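Local coordinates for tRNA (guanine(6)-N2)-methyltransferase (Thermus thermophilus, PDB 3TMA), which transfers a methyl group from S-adenosyl-L-methionine to N2 of the guanosine at position 6 of tRNA(Phe), at residues P210-G215 with V231-L236. Numbering follows the deposited sequence.
Sequences PFTGSG and VYAGDL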
loop_
_atom_site.group_PDB
_atom_site.type_symbol
_atom_site.label_atom_id
_atom_site.label_comp_id
_atom_site.label_asym_id
_atom_site.label_seq_id
_atom_site.Cartn_x
_atom_site.Cartn_y
_atom_site.Cartn_z
ATOM N N PRO A 210 -16.169 6.247 8.818
ATOM C CA PRO A 210 -16.818 7.443 9.372
ATOM C C PRO A 210 -16.223 8.781 8.914
ATOM O O PRO A 210 -16.847 9.832 9.142
ATOM C CB PRO A 210 -16.669 7.247 10.889
ATOM C CG PRO A 210 -15.321 6.495 11.045
ATOM C CD PRO A 210 -15.269 5.590 9.793
ATOM N N PHE A 211 -15.040 8.758 8.270
ATOM C CA PHE A 211 -14.471 9.989 7.677
ATOM C C PHE A 211 -14.172 9.690 6.222
ATOM O O PHE A 211 -13.011 9.483 5.843
ATOM C CB PHE A 211 -13.149 10.406 8.377
ATOM C CG PHE A 211 -13.285 10.617 9.865
ATOM C CD1 PHE A 211 -13.680 11.846 10.361
ATOM C CD2 PHE A 211 -13.001 9.584 10.771
ATOM C CE1 PHE A 211 -13.827 12.068 11.760
ATOM C CE2 PHE A 211 -13.171 9.774 12.178
ATOM C CZ PHE A 211 -13.554 11.043 12.657
ATOM N N THR A 212 -15.185 9.637 5.376
ATOM C CA THR A 212 -14.962 8.871 4.143
ATOM C C THR A 212 -14.226 9.708 3.093
ATOM O O THR A 212 -13.527 9.149 2.243
ATOM C CB THR A 212 -16.260 8.210 3.595
ATOM O OG1 THR A 212 -15.906 7.217 2.615
ATOM C CG2 THR A 212 -17.157 9.249 2.907
ATOM N N GLY A 213 -14.362 11.047 3.165
ATOM C CA GLY A 213 -13.812 11.927 2.118
ATOM C C GLY A 213 -14.356 11.544 0.739
ATOM O O GLY A 213 -15.575 11.383 0.553
ATOM N N SER A 214 -13.466 11.375 -0.240
ATOM C CA SER A 214 -13.903 10.974 -1.574
ATOM C C SER A 214 -14.059 9.449 -1.750
ATOM O O SER A 214 -14.314 8.972 -2.851
ATOM C CB SER A 214 -12.966 11.565 -2.635
ATOM O OG SER A 214 -11.631 11.317 -2.243
ATOM N N GLY A 215 -13.984 8.694 -0.656
ATOM C CA GLY A 215 -14.599 7.382 -0.611
ATOM C C GLY A 215 -13.610 6.219 -0.565
ATOM O O GLY A 215 -14.039 5.082 -0.562
ATOM N N VAL A 231 -22.013 -1.667 3.709
ATOM C CA VAL A 231 -20.934 -0.666 3.900
ATOM C C VAL A 231 -21.581 0.707 4.050
ATOM O O VAL A 231 -22.418 1.085 3.224
ATOM C CB VAL A 231 -19.961 -0.601 2.712
ATOM C CG1 VAL A 231 -18.910 0.531 2.932
ATOM C CG2 VAL A 231 -19.250 -1.942 2.563
ATOM N N TYR A 232 -21.291 1.374 5.168
ATOM C CA TYR A 232 -21.830 2.698 5.490
ATOM C C TYR A 232 -20.629 3.656 5.450
ATOM O O TYR A 232 -19.519 3.266 5.824
ATOM C CB TYR A 232 -22.413 2.673 6.936
ATOM C CG TYR A 232 -23.607 1.736 7.094
ATOM C CD1 TYR A 232 -24.907 2.197 6.887
ATOM C CD2 TYR A 232 -23.435 0.410 7.520
ATOM C CE1 TYR A 232 -26.017 1.322 7.027
ATOM C CE2 TYR A 232 -24.527 -0.440 7.705
ATOM C CZ TYR A 232 -25.799 0.008 7.426
ATOM O OH TYR A 232 -26.846 -0.873 7.579
ATOM N N ALA A 233 -20.836 4.889 5.000
ATOM C CA ALA A 233 -19.726 5.796 4.845
ATOM C C ALA A 233 -20.259 7.187 5.034
ATOM O O ALA A 233 -21.305 7.531 4.476
ATOM C CB ALA A 233 -19.106 5.653 3.442
ATOM N N GLY A 234 -19.533 8.014 5.793
ATOM C CA GLY A 234 -20.072 9.310 6.142
ATOM C C GLY A 234 -19.067 10.416 5.965
ATOM O O GLY A 234 -17.848 10.205 6.124
ATOM N N ASP A 235 -19.565 11.616 5.685
ATOM C CA ASP A 235 -18.701 12.777 5.659
ATOM C C ASP A 235 -19.553 14.048 5.732
ATOM O O ASP A 235 -20.734 14.036 5.369
ATOM C CB ASP A 235 -17.895 12.771 4.357
ATOM C CG ASP A 235 -16.659 13.636 4.436
ATOM O OD1 ASP A 235 -16.755 14.855 4.093
ATOM O OD2 ASP A 235 -15.584 13.089 4.815
ATOM N N LEU A 236 -18.939 15.167 6.117
ATOM C CA LEU A 236 -19.671 16.439 6.122
ATOM C C LEU A 236 -19.650 17.167 4.779
ATOM O O LEU A 236 -20.522 17.983 4.501
ATOM C CB LEU A 236 -19.159 17.339 7.251
ATOM C CG LEU A 236 -19.767 16.978 8.616
ATOM C CD1 LEU A 236 -19.114 17.749 9.751
ATOM C CD2 LEU A 236 -21.264 17.226 8.613
#
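The methyl group of A233 packs against T212: A233 CB lies 3.7 Å from T212 OG1 and 3.8 Å from T212 CB, with A218 of helix 216-225 against both side chains. T212 OG1 itself is hydrogen-bonded to D209, at the end of the neighbouring parallel strand. One residue further along strand 231-235, the carbonyl of G234 receives T212 N: N to O is 2.8 Å, with the donor tilted 23° from the carbonyl plane. The other branch of T212, CG2, lies 3.4 Å from the same G234 O. At the strand end, with CG anti to the backbone N (chi1 -160°), the carboxylate of D235 reaches the turn; D235 OD2 accepts G213 N at 2.9 Å from above the carboxylate plane, while OD1 accepts D237 N. T212 and G213 begin the type II' turn T212-G215, closed by G215 N to T212 O, which leads into helix 216-225. This is the glycine-rich loop after the first strand of a Rossmann-fold methyltransferase. The two amide bonds tie the start of the turn to the end of the strand without using the side chain of T212, and the turn leads to S214 and G215, consistent with a place beside the S-adenosyl-L-methionine site.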